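Local coordinates for protein putative hydrolase (Bacteroides ovatus, PDB 4HBS) that is of unknown specific function but is probably a hydrolase, built on a five-bladed beta-propeller of the beta-fructosidase clan, at residues L222-T227 and Q281-S286; H235-T240 and H327-F332; V246-T251 and F271-Q276. All blocks are in the same frame, centred on the assembly; numbering follows the deposited sequence.

Contact 1. Residues L222-T227 and Q281-S286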
ATOM      1  N   LEU A 222     -13.798  -8.427   7.383  1.00 52.71           N
ATOM      2  CA  LEU A 222     -12.357  -8.632   7.281  1.00 51.87           C
ATOM      3  C   LEU A 222     -11.904  -8.275   5.857  1.00 55.03           C
ATOM      4  O   LEU A 222     -12.625  -8.533   4.890  1.00 55.34           O
ATOM      5  CB  LEU A 222     -12.002 -10.098   7.616  1.00 53.40           C
ATOM      6  CG  LEU A 222     -12.472 -10.626   8.988  1.00 59.19           C
ATOM      7  CD1 LEU A 222     -12.568 -12.138   8.986  1.00 61.09           C
ATOM      8  CD2 LEU A 222     -11.550 -10.165  10.102  1.00 60.34           C
ATOM      9  N   GLY A 223     -10.728  -7.674   5.740  1.00 50.14           N
ATOM     10  CA  GLY A 223     -10.195  -7.237   4.459  1.00 48.91           C
ATOM     11  C   GLY A 223      -9.307  -8.237   3.760  1.00 54.06           C
ATOM     12  O   GLY A 223      -8.179  -7.886   3.418  1.00 54.38           O
ATOM     13  N   TYR A 224      -9.781  -9.496   3.539  1.00 50.73           N
ATOM     14  CA  TYR A 224      -8.979 -10.507   2.828  1.00 50.48           C
ATOM     15  C   TYR A 224      -8.647  -9.983   1.453  1.00 57.18           C
ATOM     16  O   TYR A 224      -9.561  -9.599   0.720  1.00 58.29           O
ATOM     17  CB  TYR A 224      -9.707 -11.847   2.711  1.00 51.54           C
ATOM     18  CG  TYR A 224      -9.803 -12.616   4.006  1.00 52.57           C
ATOM     19  CD1 TYR A 224      -8.703 -13.289   4.521  1.00 54.45           C
ATOM     20  CD2 TYR A 224     -11.022 -12.751   4.672  1.00 53.77           C
ATOM     21  CE1 TYR A 224      -8.801 -14.057   5.683  1.00 55.92           C
ATOM     22  CE2 TYR A 224     -11.130 -13.507   5.838  1.00 55.33           C
ATOM     23  CZ  TYR A 224     -10.012 -14.150   6.349  1.00 61.80           C
ATOM     24  OH  TYR A 224     -10.094 -14.924   7.483  1.00 62.86           O
ATOM     25  N   GLY A 225      -7.357  -9.884   1.150  1.00 54.54           N
ATOM     26  CA  GLY A 225      -6.876  -9.377  -0.127  1.00 54.64           C
ATOM     27  C   GLY A 225      -6.285  -7.979  -0.095  1.00 58.19           C
ATOM     28  O   GLY A 225      -5.846  -7.490  -1.145  1.00 57.70           O
ATOM     29  N   ASP A 226      -6.240  -7.312   1.102  1.00 54.14           N
ATOM     30  CA  ASP A 226      -5.610  -5.982   1.229  1.00 52.35           C
ATOM     31  C   ASP A 226      -4.155  -6.075   0.729  1.00 55.15           C
ATOM     32  O   ASP A 226      -3.641  -5.124   0.135  1.00 55.44           O
ATOM     33  CB  ASP A 226      -5.669  -5.471   2.671  1.00 53.70           C
ATOM     34  CG  ASP A 226      -7.033  -4.994   3.139  1.00 66.49           C
ATOM     35  OD1 ASP A 226      -7.851  -4.587   2.283  1.00 65.57           O
ATOM     36  OD2 ASP A 226      -7.279  -5.016   4.365  1.00 77.07           O
ATOM     37  N   THR A 227      -3.510  -7.238   0.987  1.00 49.28           N
ATOM     38  CA  THR A 227      -2.223  -7.649   0.443  1.00 47.71           C
ATOM     39  C   THR A 227      -2.484  -9.022  -0.186  1.00 50.23           C
ATOM     40  O   THR A 227      -3.471  -9.688   0.160  1.00 49.47           O
ATOM     41  CB  THR A 227      -1.100  -7.650   1.478  1.00 51.66           C
ATOM     42  OG1 THR A 227      -1.273  -8.756   2.362  1.00 55.12           O
ATOM     43  CG2 THR A 227      -1.013  -6.345   2.235  1.00 44.96           C
ATOM     44  N   GLN A 281     -14.185 -13.373  15.246  1.00 64.84           N
ATOM     45  CA  GLN A 281     -13.701 -14.144  16.398  1.00 65.46           C
ATOM     46  C   GLN A 281     -12.893 -15.356  15.923  1.00 69.05           C
ATOM     47  O   GLN A 281     -11.794 -15.588  16.426  1.00 68.46           O
ATOM     48  CB  GLN A 281     -14.905 -14.593  17.248  1.00 68.83           C
ATOM     49  CG  GLN A 281     -14.566 -15.294  18.560  1.00 89.27           C
ATOM     50  CD  GLN A 281     -15.828 -15.827  19.215  1.00109.07           C
ATOM     51  OE1 GLN A 281     -16.730 -15.058  19.593  1.00103.89           O
ATOM     52  NE2 GLN A 281     -15.948 -17.156  19.330  1.00 99.84           N
ATOM     53  N   ASP A 282     -13.434 -16.107  14.927  1.00 65.52           N
ATOM     54  CA  ASP A 282     -12.759 -17.283  14.370  1.00 65.82           C
ATOM     55  C   ASP A 282     -11.541 -16.916  13.536  1.00 68.76           C
ATOM     56  O   ASP A 282     -10.549 -17.635  13.594  1.00 69.30           O
ATOM     57  CB  ASP A 282     -13.716 -18.130  13.535  1.00 68.51           C
ATOM     58  CG  ASP A 282     -14.713 -18.907  14.371  1.00 81.42           C
ATOM     59  OD1 ASP A 282     -14.319 -19.418  15.457  1.00 81.83           O
ATOM     60  OD2 ASP A 282     -15.874 -19.043  13.928  1.00 90.43           O
ATOM     61  N   ALA A 283     -11.589 -15.820  12.763  1.00 63.57           N
ATOM     62  CA  ALA A 283     -10.426 -15.404  11.971  1.00 61.79           C
ATOM     63  C   ALA A 283      -9.236 -15.037  12.902  1.00 65.96           C
ATOM     64  O   ALA A 283      -8.098 -15.365  12.575  1.00 66.34           O
ATOM     65  CB  ALA A 283     -10.785 -14.229  11.075  1.00 60.56           C
ATOM     66  N   GLU A 284      -9.508 -14.432  14.083  1.00 61.51           N
ATOM     67  CA  GLU A 284      -8.466 -14.064  15.054  1.00 60.18           C
ATOM     68  C   GLU A 284      -7.854 -15.307  15.749  1.00 65.90           C
ATOM     69  O   GLU A 284      -6.649 -15.311  16.032  1.00 65.35           O
ATOM     70  CB  GLU A 284      -9.025 -13.085  16.090  1.00 60.87           C
ATOM     71  CG  GLU A 284      -9.278 -11.716  15.494  1.00 66.35           C
ATOM     72  CD  GLU A 284      -9.732 -10.653  16.473  1.00 90.03           C
ATOM     73  OE1 GLU A 284      -9.248 -10.657  17.628  1.00 83.47           O
ATOM     74  OE2 GLU A 284     -10.517  -9.768  16.058  1.00 87.53           O
ATOM     75  N   ASN A 285      -8.660 -16.374  15.977  1.00 64.09           N
ATOM     76  CA  ASN A 285      -8.146 -17.638  16.554  1.00 65.81           C
ATOM     77  C   ASN A 285      -7.237 -18.373  15.545  1.00 68.09           C
ATOM     78  O   ASN A 285      -6.437 -19.215  15.949  1.00 68.58           O
ATOM     79  CB  ASN A 285      -9.299 -18.587  16.970  1.00 68.89           C
ATOM     80  CG  ASN A 285     -10.209 -18.039  18.042  1.00 95.07           C
ATOM     81  OD1 ASN A 285      -9.775 -17.320  18.951  1.00 88.56           O
ATOM     82  ND2 ASN A 285     -11.493 -18.390  17.981  1.00 90.27           N
ATOM     83  N   SER A 286      -7.391 -18.056  14.232  1.00 62.73           N
ATOM     84  CA  SER A 286      -6.652 -18.632  13.104  1.00 61.80           C
ATOM     85  C   SER A 286      -5.459 -17.756  12.658  1.00 63.16           C
ATOM     86  O   SER A 286      -5.153 -17.708  11.462  1.00 62.09           O
ATOM     87  CB  SER A 286      -7.608 -18.802  11.925  1.00 64.81           C
ATOM     88  OG  SER A 286      -8.863 -19.275  12.375  1.00 74.16           O
TER

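Contact 2. Residues H235-T240 and H327-F332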
ATOM      1  N   HIS A 235      -2.831 -20.622  -6.734  1.00 65.59           N
ATOM      2  CA  HIS A 235      -3.747 -19.884  -5.854  1.00 63.34           C
ATOM      3  C   HIS A 235      -3.194 -18.514  -5.563  1.00 63.35           C
ATOM      4  O   HIS A 235      -1.975 -18.371  -5.381  1.00 62.71           O
ATOM      5  CB  HIS A 235      -3.942 -20.594  -4.506  1.00 64.82           C
ATOM      6  CG  HIS A 235      -4.422 -22.004  -4.576  1.00 70.69           C
ATOM      7  ND1 HIS A 235      -5.664 -22.312  -5.073  1.00 73.57           N
ATOM      8  CD2 HIS A 235      -3.863 -23.126  -4.071  1.00 73.91           C
ATOM      9  CE1 HIS A 235      -5.792 -23.620  -4.940  1.00 75.18           C
ATOM     10  NE2 HIS A 235      -4.730 -24.152  -4.336  1.00 75.81           N
ATOM     11  N   ILE A 236      -4.081 -17.511  -5.459  1.00 56.58           N
ATOM     12  CA  ILE A 236      -3.703 -16.174  -5.046  1.00 53.43           C
ATOM     13  C   ILE A 236      -3.993 -16.136  -3.580  1.00 55.00           C
ATOM     14  O   ILE A 236      -5.144 -16.301  -3.204  1.00 54.94           O
ATOM     15  CB  ILE A 236      -4.459 -15.060  -5.806  1.00 55.83           C
ATOM     16  CG1 ILE A 236      -4.237 -15.149  -7.300  1.00 57.91           C
ATOM     17  CG2 ILE A 236      -4.033 -13.694  -5.295  1.00 54.97           C
ATOM     18  CD1 ILE A 236      -5.358 -14.503  -8.095  1.00 73.29           C
ATOM     19  N   TYR A 237      -2.980 -15.962  -2.741  1.00 50.59           N
ATOM     20  CA  TYR A 237      -3.192 -15.893  -1.299  1.00 49.99           C
ATOM     21  C   TYR A 237      -3.604 -14.477  -0.956  1.00 52.69           C
ATOM     22  O   TYR A 237      -3.058 -13.536  -1.519  1.00 52.11           O
ATOM     23  CB  TYR A 237      -1.956 -16.367  -0.533  1.00 51.55           C
ATOM     24  CG  TYR A 237      -1.836 -17.871  -0.630  1.00 55.58           C
ATOM     25  CD1 TYR A 237      -1.280 -18.470  -1.755  1.00 58.62           C
ATOM     26  CD2 TYR A 237      -2.453 -18.698   0.303  1.00 57.48           C
ATOM     27  CE1 TYR A 237      -1.285 -19.854  -1.920  1.00 61.51           C
ATOM     28  CE2 TYR A 237      -2.455 -20.082   0.154  1.00 60.44           C
ATOM     29  CZ  TYR A 237      -1.883 -20.657  -0.967  1.00 68.24           C
ATOM     30  OH  TYR A 237      -1.848 -22.023  -1.091  1.00 71.97           O
ATOM     31  N   LEU A 238      -4.655 -14.345  -0.126  1.00 48.48           N
ATOM     32  CA  LEU A 238      -5.282 -13.086   0.281  1.00 46.30           C
ATOM     33  C   LEU A 238      -5.157 -12.951   1.794  1.00 50.74           C
ATOM     34  O   LEU A 238      -5.657 -13.820   2.504  1.00 52.94           O
ATOM     35  CB  LEU A 238      -6.768 -13.118  -0.130  1.00 46.21           C
ATOM     36  CG  LEU A 238      -7.087 -13.682  -1.507  1.00 50.53           C
ATOM     37  CD1 LEU A 238      -8.474 -14.247  -1.528  1.00 51.30           C
ATOM     38  CD2 LEU A 238      -6.906 -12.640  -2.560  1.00 51.25           C
ATOM     39  N   TYR A 239      -4.466 -11.916   2.294  1.00 44.71           N
ATOM     40  CA  TYR A 239      -4.256 -11.748   3.735  1.00 44.67           C
ATOM     41  C   TYR A 239      -5.059 -10.601   4.305  1.00 50.09           C
ATOM     42  O   TYR A 239      -5.505  -9.709   3.578  1.00 49.13           O
ATOM     43  CB  TYR A 239      -2.767 -11.484   4.055  1.00 44.71           C
ATOM     44  CG  TYR A 239      -1.844 -12.513   3.478  1.00 46.43           C
ATOM     45  CD1 TYR A 239      -1.432 -12.440   2.151  1.00 48.40           C
ATOM     46  CD2 TYR A 239      -1.447 -13.613   4.223  1.00 47.87           C
ATOM     47  CE1 TYR A 239      -0.647 -13.439   1.581  1.00 49.32           C
ATOM     48  CE2 TYR A 239      -0.654 -14.615   3.668  1.00 49.60           C
ATOM     49  CZ  TYR A 239      -0.253 -14.523   2.342  1.00 53.78           C
ATOM     50  OH  TYR A 239       0.513 -15.501   1.755  1.00 52.55           O
ATOM     51  N   THR A 240      -5.180 -10.599   5.634  1.00 47.95           N
ATOM     52  CA  THR A 240      -5.835  -9.534   6.389  1.00 47.73           C
ATOM     53  C   THR A 240      -5.410  -9.626   7.824  1.00 53.90           C
ATOM     54  O   THR A 240      -4.820 -10.635   8.224  1.00 55.10           O
ATOM     55  CB  THR A 240      -7.383  -9.595   6.265  1.00 53.82           C
ATOM     56  OG1 THR A 240      -7.936  -8.314   6.638  1.00 55.79           O
ATOM     57  CG2 THR A 240      -8.016 -10.746   7.084  1.00 50.01           C
ATOM     58  N   HIS A 327       5.364 -22.159   3.954  1.00 63.38           N
ATOM     59  CA  HIS A 327       4.128 -22.046   3.154  1.00 62.31           C
ATOM     60  C   HIS A 327       3.590 -20.616   3.154  1.00 62.50           C
ATOM     61  O   HIS A 327       3.829 -19.885   4.125  1.00 60.63           O
ATOM     62  CB  HIS A 327       3.052 -22.969   3.743  1.00 64.71           C
ATOM     63  CG  HIS A 327       3.425 -24.394   3.681  1.00 70.92           C
ATOM     64  ND1 HIS A 327       3.164 -25.153   2.568  1.00 74.43           N
ATOM     65  CD2 HIS A 327       4.118 -25.133   4.573  1.00 74.17           C
ATOM     66  CE1 HIS A 327       3.678 -26.342   2.824  1.00 76.25           C
ATOM     67  NE2 HIS A 327       4.270 -26.367   4.021  1.00 76.47           N
ATOM     68  N   PRO A 328       2.745 -20.233   2.149  1.00 57.66           N
ATOM     69  CA  PRO A 328       2.160 -18.874   2.153  1.00 55.06           C
ATOM     70  C   PRO A 328       1.089 -18.655   3.231  1.00 57.81           C
ATOM     71  O   PRO A 328       0.666 -17.524   3.443  1.00 55.14           O
ATOM     72  CB  PRO A 328       1.565 -18.745   0.749  1.00 56.91           C
ATOM     73  CG  PRO A 328       1.288 -20.110   0.330  1.00 63.28           C
ATOM     74  CD  PRO A 328       2.302 -21.000   0.965  1.00 60.25           C
ATOM     75  N   TYR A 329       0.648 -19.739   3.880  1.00 56.80           N
ATOM     76  CA  TYR A 329      -0.328 -19.768   4.980  1.00 56.96           C
ATOM     77  C   TYR A 329       0.254 -20.345   6.285  1.00 65.35           C
ATOM     78  O   TYR A 329      -0.384 -20.259   7.342  1.00 64.81           O
ATOM     79  CB  TYR A 329      -1.523 -20.673   4.568  1.00 58.26           C
ATOM     80  CG  TYR A 329      -1.114 -22.081   4.173  1.00 60.87           C
ATOM     81  CD1 TYR A 329      -0.868 -23.056   5.136  1.00 64.33           C
ATOM     82  CD2 TYR A 329      -0.903 -22.419   2.840  1.00 61.87           C
ATOM     83  CE1 TYR A 329      -0.431 -24.331   4.783  1.00 67.07           C
ATOM     84  CE2 TYR A 329      -0.490 -23.698   2.472  1.00 64.57           C
ATOM     85  CZ  TYR A 329      -0.241 -24.650   3.449  1.00 72.59           C
ATOM     86  OH  TYR A 329       0.185 -25.915   3.112  1.00 75.23           O
ATOM     87  N   GLY A 330       1.411 -20.999   6.179  1.00 66.07           N
ATOM     88  CA  GLY A 330       2.001 -21.803   7.234  1.00 68.04           C
ATOM     89  C   GLY A 330       2.344 -21.001   8.440  1.00 72.92           C
ATOM     90  O   GLY A 330       2.232 -19.768   8.426  1.00 72.23           O
ATOM     91  N   PRO A 331       2.773 -21.673   9.509  1.00 69.95           N
ATOM     92  CA  PRO A 331       3.159 -20.922  10.701  1.00 68.64           C
ATOM     93  C   PRO A 331       4.290 -19.945  10.377  1.00 69.11           C
ATOM     94  O   PRO A 331       5.395 -20.378  10.042  1.00 69.89           O
ATOM     95  CB  PRO A 331       3.583 -22.016  11.699  1.00 72.61           C
ATOM     96  CG  PRO A 331       3.894 -23.192  10.874  1.00 78.90           C
ATOM     97  CD  PRO A 331       2.980 -23.119   9.686  1.00 73.85           C
ATOM     98  N   PHE A 332       3.972 -18.636  10.344  1.00 61.52           N
ATOM     99  CA  PHE A 332       4.992 -17.609  10.166  1.00 59.27           C
ATOM    100  C   PHE A 332       5.645 -17.512  11.532  1.00 62.96           C
ATOM    101  O   PHE A 332       4.945 -17.408  12.544  1.00 62.54           O
ATOM    102  CB  PHE A 332       4.437 -16.270   9.630  1.00 58.78           C
ATOM    103  CG  PHE A 332       4.326 -16.278   8.117  1.00 59.76           C
ATOM    104  CD1 PHE A 332       5.414 -15.935   7.321  1.00 61.86           C
ATOM    105  CD2 PHE A 332       3.172 -16.731   7.490  1.00 61.22           C
ATOM    106  CE1 PHE A 332       5.328 -16.003   5.925  1.00 61.91           C
ATOM    107  CE2 PHE A 332       3.086 -16.780   6.096  1.00 63.11           C
ATOM    108  CZ  PHE A 332       4.164 -16.413   5.325  1.00 60.42           C
TER

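Contact 3. Residues V246-T251 and F271-Q276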
ATOM      1  N   VAL A 246      -2.901 -12.049  12.008  1.00 56.09           N
ATOM      2  CA  VAL A 246      -2.877 -12.210  10.545  1.00 54.30           C
ATOM      3  C   VAL A 246      -3.609 -13.463  10.124  1.00 59.47           C
ATOM      4  O   VAL A 246      -3.159 -14.553  10.456  1.00 60.77           O
ATOM      5  CB  VAL A 246      -1.430 -12.246   9.999  1.00 56.55           C
ATOM      6  CG1 VAL A 246      -1.421 -12.341   8.476  1.00 55.58           C
ATOM      7  CG2 VAL A 246      -0.627 -11.042  10.469  1.00 54.98           C
ATOM      8  N   ALA A 247      -4.708 -13.319   9.361  1.00 55.50           N
ATOM      9  CA  ALA A 247      -5.485 -14.446   8.823  1.00 56.17           C
ATOM     10  C   ALA A 247      -5.281 -14.507   7.306  1.00 58.11           C
ATOM     11  O   ALA A 247      -4.938 -13.499   6.699  1.00 55.48           O
ATOM     12  CB  ALA A 247      -6.955 -14.272   9.164  1.00 57.12           C
ATOM     13  N   VAL A 248      -5.489 -15.671   6.703  1.00 56.62           N
ATOM     14  CA  VAL A 248      -5.284 -15.853   5.260  1.00 56.68           C
ATOM     15  C   VAL A 248      -6.461 -16.614   4.589  1.00 62.98           C
ATOM     16  O   VAL A 248      -7.093 -17.490   5.195  1.00 63.86           O
ATOM     17  CB  VAL A 248      -3.930 -16.577   4.996  1.00 60.54           C
ATOM     18  CG1 VAL A 248      -3.923 -17.990   5.578  1.00 62.20           C
ATOM     19  CG2 VAL A 248      -3.583 -16.606   3.506  1.00 60.04           C
ATOM     20  N   ALA A 249      -6.728 -16.244   3.326  1.00 59.21           N
ATOM     21  CA  ALA A 249      -7.703 -16.874   2.436  1.00 60.10           C
ATOM     22  C   ALA A 249      -7.024 -17.077   1.096  1.00 64.20           C
ATOM     23  O   ALA A 249      -5.911 -16.576   0.923  1.00 63.84           O
ATOM     24  CB  ALA A 249      -8.934 -15.998   2.283  1.00 59.97           C
ATOM     25  N   ARG A 250      -7.640 -17.796   0.150  1.00 60.50           N
ATOM     26  CA  ARG A 250      -7.015 -17.972  -1.163  1.00 59.81           C
ATOM     27  C   ARG A 250      -8.052 -18.245  -2.246  1.00 64.15           C
ATOM     28  O   ARG A 250      -9.119 -18.787  -1.969  1.00 64.84           O
ATOM     29  CB  ARG A 250      -5.933 -19.088  -1.144  1.00 59.59           C
ATOM     30  CG  ARG A 250      -6.459 -20.520  -1.303  1.00 63.10           C
ATOM     31  CD  ARG A 250      -5.380 -21.552  -1.043  1.00 70.38           C
ATOM     32  NE  ARG A 250      -5.915 -22.921  -0.993  1.00 76.45           N
ATOM     33  CZ  ARG A 250      -5.218 -24.004  -0.642  1.00 81.00           C
ATOM     34  NH1 ARG A 250      -3.932 -23.903  -0.315  1.00 64.79           N
ATOM     35  NH2 ARG A 250      -5.802 -25.197  -0.612  1.00 62.60           N
ATOM     36  N   THR A 251      -7.694 -17.912  -3.488  1.00 59.74           N
ATOM     37  CA  THR A 251      -8.542 -18.108  -4.663  1.00 60.04           C
ATOM     38  C   THR A 251      -8.317 -19.506  -5.220  1.00 65.67           C
ATOM     39  O   THR A 251      -7.215 -20.039  -5.099  1.00 66.49           O
ATOM     40  CB  THR A 251      -8.216 -17.036  -5.705  1.00 63.89           C
ATOM     41  OG1 THR A 251      -6.888 -17.240  -6.194  1.00 60.66           O
ATOM     42  CG2 THR A 251      -8.354 -15.631  -5.144  1.00 58.33           C
ATOM     43  N   PHE A 271      -6.066 -26.374  11.772  1.00 91.09           N
ATOM     44  CA  PHE A 271      -6.401 -25.537  10.617  1.00 87.18           C
ATOM     45  C   PHE A 271      -6.887 -26.368   9.448  1.00 90.74           C
ATOM     46  O   PHE A 271      -6.379 -27.470   9.215  1.00 92.26           O
ATOM     47  CB  PHE A 271      -5.206 -24.718  10.158  1.00 86.08           C
ATOM     48  CG  PHE A 271      -4.907 -23.519  11.005  1.00 84.76           C
ATOM     49  CD1 PHE A 271      -4.316 -23.661  12.249  1.00 87.93           C
ATOM     50  CD2 PHE A 271      -5.176 -22.244  10.544  1.00 83.66           C
ATOM     51  CE1 PHE A 271      -4.013 -22.546  13.021  1.00 86.84           C
ATOM     52  CE2 PHE A 271      -4.869 -21.135  11.312  1.00 84.72           C
ATOM     53  CZ  PHE A 271      -4.269 -21.289  12.537  1.00 83.52           C
ATOM     54  N   SER A 272      -7.819 -25.801   8.668  1.00 84.53           N
ATOM     55  CA  SER A 272      -8.369 -26.444   7.469  1.00 84.19           C
ATOM     56  C   SER A 272      -8.974 -25.391   6.553  1.00 82.45           C
ATOM     57  O   SER A 272      -9.394 -24.335   7.029  1.00 79.91           O
ATOM     58  CB  SER A 272      -9.417 -27.491   7.843  1.00 90.00           C
ATOM     59  OG  SER A 272     -10.449 -26.926   8.633  1.00 98.49           O
ATOM     60  N   TRP A 273      -8.998 -25.665   5.245  1.00 76.64           N
ATOM     61  CA  TRP A 273      -9.566 -24.735   4.268  1.00 73.46           C
ATOM     62  C   TRP A 273     -11.089 -24.923   4.190  1.00 77.00           C
ATOM     63  O   TRP A 273     -11.554 -26.050   4.004  1.00 79.01           O
ATOM     64  CB  TRP A 273      -8.922 -24.943   2.889  1.00 71.63           C
ATOM     65  CG  TRP A 273      -7.484 -24.528   2.848  1.00 70.86           C
ATOM     66  CD1 TRP A 273      -6.387 -25.331   2.983  1.00 74.68           C
ATOM     67  CD2 TRP A 273      -6.992 -23.188   2.741  1.00 67.99           C
ATOM     68  NE1 TRP A 273      -5.239 -24.576   2.925  1.00 72.26           N
ATOM     69  CE2 TRP A 273      -5.583 -23.253   2.792  1.00 71.61           C
ATOM     70  CE3 TRP A 273      -7.609 -21.934   2.595  1.00 66.93           C
ATOM     71  CZ2 TRP A 273      -4.781 -22.108   2.699  1.00 68.71           C
ATOM     72  CZ3 TRP A 273      -6.814 -20.814   2.456  1.00 66.28           C
ATOM     73  CH2 TRP A 273      -5.417 -20.900   2.538  1.00 66.74           C
ATOM     74  N   THR A 274     -11.860 -23.831   4.364  1.00 70.25           N
ATOM     75  CA  THR A 274     -13.325 -23.863   4.282  1.00 70.22           C
ATOM     76  C   THR A 274     -13.799 -22.819   3.300  1.00 72.57           C
ATOM     77  O   THR A 274     -13.183 -21.765   3.190  1.00 69.52           O
ATOM     78  CB  THR A 274     -13.981 -23.650   5.651  1.00 74.14           C
ATOM     79  OG1 THR A 274     -15.361 -23.969   5.532  1.00 74.28           O
ATOM     80  CG2 THR A 274     -13.882 -22.235   6.144  1.00 70.31           C
ATOM     81  N   THR A 275     -14.920 -23.080   2.634  1.00 70.55           N
ATOM     82  CA  THR A 275     -15.491 -22.136   1.680  1.00 68.95           C
ATOM     83  C   THR A 275     -16.315 -21.052   2.396  1.00 72.10           C
ATOM     84  O   THR A 275     -16.587 -20.014   1.783  1.00 70.21           O
ATOM     85  CB  THR A 275     -16.323 -22.880   0.651  1.00 76.24           C
ATOM     86  OG1 THR A 275     -17.116 -23.869   1.317  1.00 80.44           O
ATOM     87  CG2 THR A 275     -15.458 -23.532  -0.409  1.00 73.76           C
ATOM     88  N   GLN A 276     -16.689 -21.266   3.687  1.00 69.59           N
ATOM     89  CA  GLN A 276     -17.494 -20.298   4.433  1.00 68.85           C
ATOM     90  C   GLN A 276     -16.641 -19.174   5.013  1.00 70.12           C
ATOM     91  O   GLN A 276     -15.634 -19.434   5.669  1.00 68.57           O
ATOM     92  CB  GLN A 276     -18.271 -21.002   5.572  1.00 72.35           C
ATOM     93  CG  GLN A 276     -19.350 -20.135   6.258  1.00 93.17           C
ATOM     94  CD  GLN A 276     -20.445 -19.690   5.305  1.00115.70           C
ATOM     95  OE1 GLN A 276     -21.265 -20.499   4.849  1.00112.50           O
ATOM     96  NE2 GLN A 276     -20.498 -18.393   4.989  1.00107.36           N
TER

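Contact 1. Residues L222-T227 and Q281-S286
Leu222 lays the tip of one branch, CD1, against the methyl group of Ala283, with the CB of the alanine 3.5 Å from that carbon. Both residues direct their first side-chain bond toward the opposite segment, which brings the two apolar ends together although their CA atoms stay 8.5 Å apart. The same methyl is approached by Tyr224, whose OH stands 3.7 Å from Ala283 CB; this is van der Waals packing, since a methyl offers the hydroxyl no polar partner. A chi1 of -72°, with CG opposite the carbonyl carbon, carries the hydroxyl end of the tyrosine ring to Ala283; the ring also packs on Ala247 and Ala249 of strand 245-251 and meets the ring of Tyr262. The backbone behind it reverses in a type II beta turn from Gly223 to Asp226, closed by Asp226 N to Gly223 O at 3.1 Å, with Gly225 at the third position and a positive phi. On the other side, Ala283 belongs to helix 280-285; one turn further along the chain from Asp282, Ser286 OG bonds Asp282 O at 2.6 Å and also bonds Ala265 N. Segment 222-227 links strand 210-218 to strand 227-230, and the helix lies between strands 271-274 and 298-303. The contact thus joins the connections entering and leaving one blade sheet, an arrangement that belongs to the between-blade linkers of this five-bladed beta-propeller.

Contact 2. Residues H235-T240 and H327-F332
Pro328 sets its ring over one face of Tyr237, joining two consecutive blades of the five-bladed beta-propeller: strand 236-242 belongs to one, and the connection 327-332, between strands 319-325 and 333-340, to the next. The evidence for a CH-pi contact is direct. Pro328 CG lies 3.5 Å from the centroid of the Tyr237 ring and 14° off its normal, so it sits nearly over the middle. Tyr237 points from its strand toward the proline. Its hydroxyl is hydrogen-bonded to Arg250 NH1 and Asp233 OD2, which should limit how far the ring can shift under the proline. Tyr329 adds a flank, its CD2 being 3.9 Å from Tyr237 CE2, with the ring of Tyr329 presenting its edge to that carbon. With an alanine here instead of Tyr237, Pro328 is likely to lose its aromatic seat, a gap to open between the blades, and Arg250 and Asp233 to be left without their shared hydroxyl.

Two residues along the same strand, Tyr239 supplies the polar half of the contact. Its OH donates a hydrogen bond to Pro328 O at 2.6 Å, meeting the carbonyl at a C=O...O angle of 128° and tilted 22° from the carbonyl plane. That oxygen lies at the edge of the Tyr239 ring and also in the plane of the Phe332 ring, 3.7 Å from Phe332 CE2.

Contact 3. Residues V246-T251 and F271-Q276
Arg250 turns its CG into the space between its backbone N and carbonyl carbon (chi1 83°) and then runs extended as far as NE, while Trp273 holds CG anti to its carbonyl carbon (chi1 -69°); the two rotations carry the arginine chain across one face of the indole. The guanidinium stacks flat on the ring system, its plane only 13° from that of the indole. Arg250 CZ is 3.7 Å from the centroid of the five-membered ring of Trp273, which meets the geometry of a cation-pi pair. Nearer the backbone, Arg250 CD stands 3.8 Å from the centroid of the six-membered ring of Trp273 and makes a CH-pi contact over the same face. One aromatic surface therefore takes both the charged head and the aliphatic stem.

The two strands lie in the antiparallel sheet that forms one blade of the beta-propeller. Strand 260-265 runs between 245-251 and the outermost strand, 271-274, so the pair studied here is two places apart, with segment axes 8.8 Å from each other at closest approach. No backbone hydrogen bond joins them, and the long side chains span the separation from one side of the sheet.

The intervening strand contributes Glu261, whose OE2 forms a salt bridge with Arg250 NE; this carboxylate probably offsets the positive charge and fixes the turn of the guanidinium over the indole. At the rim of the indole, Trp273 CZ3 comes 4.0 Å from Ala249 C, near the ring plane, and Val248 CG1 is a looser neighbour, 4.5 Å from Trp273 CH2.

How the contacts relate
All three contacts gather on one blade, that of strands 227-230 to 271-274, with the centres of contacts 1 and 2 about 11 Å apart and that of contact 3 about 9 Å from each. Contacts 1 and 2 share backbone pairing, Gly225 N lying 3.1 Å from Tyr239 O. Contacts 2 and 3 stand on neighbouring strands, where Leu238 N reaches Ala249 O at 2.8 Å. Between contacts 1 and 3, Tyr224 CD1 packs 3.5 Å from Ala249 CB. Contact 1 joins the two connections that flank the blade, contact 2 joins the next blade, and contact 3 stays within the sheet; none can be assigned to an active site.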